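Local atomic coordinates of heme-binding protein HutZ (Vibrio cholerae, PDB entry 3TGV), a protein that binds heme with high efficiency and degrades it to the beta and delta isomers of biliverdin, releasing the iron. Residues M66-T71 against A78-T83. The protein carries 1 engineered substitution. Sequence-based numbering, arbitrary orientation.
Sequences MIEDET and ARKRLT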
loop_
_atom_site.group_PDB
_atom_site.type_symbol
_atom_site.label_atom_id
_atom_site.label_comp_id
_atom_site.label_asym_id
_atom_site.label_seq_id
_atom_site.Cartn_x
_atom_site.Cartn_y
_atom_site.Cartn_z
ATOM N N MET A 66 -7.499 -2.273 -0.876
ATOM C CA MET A 66 -7.777 -3.319 0.092
ATOM C C MET A 66 -7.237 -4.604 -0.548
ATOM O O MET A 66 -7.628 -4.958 -1.664
ATOM C CB MET A 66 -9.290 -3.377 0.308
ATOM C CG MET A 66 -9.797 -4.248 1.435
ATOM S SD MET A 66 -11.619 -4.278 1.438
ATOM C CE MET A 66 -11.984 -2.537 1.450
ATOM N N ILE A 67 -6.314 -5.282 0.126
ATOM C CA ILE A 67 -5.565 -6.372 -0.503
ATOM C C ILE A 67 -5.340 -7.595 0.398
ATOM O O ILE A 67 -5.150 -7.460 1.617
ATOM C CB ILE A 67 -4.195 -5.856 -1.032
ATOM C CG1 ILE A 67 -3.477 -6.953 -1.815
ATOM C CG2 ILE A 67 -3.324 -5.302 0.129
ATOM C CD1 ILE A 67 -2.386 -6.425 -2.715
ATOM N N GLU A 68 -5.368 -8.792 -0.189
ATOM C CA GLU A 68 -5.147 -9.996 0.605
ATOM C C GLU A 68 -3.677 -10.062 1.003
ATOM O O GLU A 68 -2.835 -9.438 0.367
ATOM C CB GLU A 68 -5.545 -11.269 -0.150
ATOM C CG GLU A 68 -4.548 -11.712 -1.195
ATOM C CD GLU A 68 -5.014 -12.951 -1.964
ATOM O OE1 GLU A 68 -5.746 -13.790 -1.398
ATOM O OE2 GLU A 68 -4.636 -13.079 -3.133
ATOM N N ASP A 69 -3.374 -10.828 2.043
ATOM C CA ASP A 69 -2.024 -10.894 2.596
ATOM C C ASP A 69 -1.064 -11.602 1.648
ATOM O O ASP A 69 -1.481 -12.457 0.879
ATOM C CB ASP A 69 -2.050 -11.636 3.931
ATOM C CG ASP A 69 -2.654 -10.806 5.049
ATOM O OD1 ASP A 69 -2.603 -9.560 4.953
ATOM O OD2 ASP A 69 -3.165 -11.395 6.027
ATOM N N GLU A 70 0.223 -11.262 1.711
ATOM C CA GLU A 70 1.209 -11.976 0.914
ATOM C C GLU A 70 1.115 -13.474 1.158
ATOM O O GLU A 70 1.116 -14.254 0.214
ATOM C CB GLU A 70 2.639 -11.505 1.205
ATOM C CG GLU A 70 3.064 -10.298 0.410
ATOM C CD GLU A 70 4.497 -9.905 0.656
ATOM O OE1 GLU A 70 5.343 -10.806 0.862
ATOM O OE2 GLU A 70 4.773 -8.684 0.675
ATOM N N THR A 71 1.030 -13.883 2.422
ATOM C CA THR A 71 1.037 -15.316 2.730
ATOM C C THR A 71 -0.243 -16.053 2.319
ATOM O O THR A 71 -0.227 -17.265 2.183
ATOM C CB THR A 71 1.327 -15.596 4.219
ATOM O OG1 THR A 71 0.467 -14.790 5.033
ATOM C CG2 THR A 71 2.766 -15.276 4.539
ATOM N N ALA A 78 -0.558 -11.811 -8.559
ATOM C CA ALA A 78 -1.989 -11.565 -8.680
ATOM C C ALA A 78 -2.656 -11.627 -7.311
ATOM O O ALA A 78 -3.491 -12.491 -7.047
ATOM C CB ALA A 78 -2.630 -12.577 -9.640
ATOM N N ARG A 79 -2.267 -10.721 -6.424
ATOM C CA ARG A 79 -2.911 -10.625 -5.123
ATOM C C ARG A 79 -4.346 -10.122 -5.299
ATOM O O ARG A 79 -4.603 -9.129 -5.977
ATOM C CB ARG A 79 -2.095 -9.739 -4.164
ATOM C CG ARG A 79 -0.771 -10.369 -3.703
ATOM C CD ARG A 79 0.100 -9.387 -2.924
ATOM N NE ARG A 79 -0.404 -9.143 -1.579
ATOM C CZ ARG A 79 0.065 -8.212 -0.754
ATOM N NH1 ARG A 79 1.066 -7.417 -1.121
ATOM N NH2 ARG A 79 -0.468 -8.078 0.448
ATOM N N LYS A 80 -5.286 -10.850 -4.717
ATOM C CA LYS A 80 -6.691 -10.469 -4.742
ATOM C C LYS A 80 -6.839 -9.090 -4.111
ATOM O O LYS A 80 -6.357 -8.856 -2.996
ATOM C CB LYS A 80 -7.491 -11.516 -3.960
ATOM C CG LYS A 80 -8.989 -11.357 -3.928
ATOM C CD LYS A 80 -9.614 -12.638 -3.360
ATOM C CE LYS A 80 -10.989 -12.408 -2.767
ATOM N NZ LYS A 80 -11.542 -13.618 -2.076
ATOM N N ARG A 81 -7.491 -8.169 -4.816
ATOM C CA ARG A 81 -7.548 -6.792 -4.338
ATOM C C ARG A 81 -8.689 -5.967 -4.919
ATOM O O ARG A 81 -9.222 -6.287 -5.989
ATOM C CB ARG A 81 -6.221 -6.093 -4.634
ATOM C CG ARG A 81 -5.914 -5.930 -6.125
ATOM C CD ARG A 81 -4.440 -5.592 -6.337
ATOM N NE ARG A 81 -4.121 -5.334 -7.739
ATOM C CZ ARG A 81 -3.727 -6.266 -8.606
ATOM N NH1 ARG A 81 -3.592 -7.525 -8.221
ATOM N NH2 ARG A 81 -3.463 -5.934 -9.863
ATOM N N LEU A 82 -9.045 -4.909 -4.190
ATOM C CA LEU A 82 -10.007 -3.897 -4.616
ATOM C C LEU A 82 -9.294 -2.562 -4.558
ATOM O O LEU A 82 -8.666 -2.250 -3.549
ATOM C CB LEU A 82 -11.174 -3.815 -3.633
ATOM C CG LEU A 82 -12.094 -5.020 -3.439
ATOM C CD1 LEU A 82 -13.159 -4.690 -2.425
ATOM C CD2 LEU A 82 -12.723 -5.461 -4.772
ATOM N N THR A 83 -9.387 -1.761 -5.610
ATOM C CA THR A 83 -8.711 -0.461 -5.612
ATOM C C THR A 83 -9.649 0.622 -6.136
ATOM O O THR A 83 -10.452 0.383 -7.057
ATOM C CB THR A 83 -7.425 -0.499 -6.467
ATOM O OG1 THR A 83 -6.626 -1.626 -6.088
ATOM C CG2 THR A 83 -6.600 0.765 -6.257
#
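M66 and L82 form an antiparallel hydrogen-bonded pair, with M66 N to L82 O and L82 N to M66 O both at 2.9 Å. One step on, I67 and R81 make the non-hydrogen-bonded pair, and E68 N then reaches K80 O at 3.0 Å, continuing the pattern just past the regular ends of strands 61-67 and 81-91.

Beyond this point side chains replace backbone partners. E68 CG lies between its backbone N and carbonyl carbon (chi1 77°), and the extended remainder carries OE2 across to K80 N at 2.8 Å. That bond is nearly straight at hydrogen (170°), although the donor sits above the carboxylate plane. R79 reaches the other way: its NH2 meets E68 O at 2.7 Å, close to the guanidinium plane, while NE adds a weak bond to the same oxygen. E68 is thus gripped at both its carbonyl and its carboxylate.

Aliphatic contacts on both faces, with the edge bond to E68 O, hold the R79 guanidinium flat. I67 CD1 lies 3.5 Å above its plane, over its centre, and E70 CG covers the opposite face. On the other side of the sheet, M66 and L82 run side by side, SD to CD1 4.2 Å, against F10 of helix 3-13.

The acids next to R79 turn to the second subunit: E70 OE2 bonds T16 OG1 of that subunit, and D69 OD1 takes its E70 N as well as R14 of its own chain. Past the last backbone pair, the E68 carboxylate and R79 guanidinium carry the bonding on towards loop 72-77, which links the segments. The charge of R79, buried beside the dimer interface of this split-barrel, FMN-binding-type fold, is probably eased directly by E68 O; E70 OE2, 4.3 Å from R79 NH1 and well out of the guanidinium plane, is beyond a salt bridge and would help only at a distance.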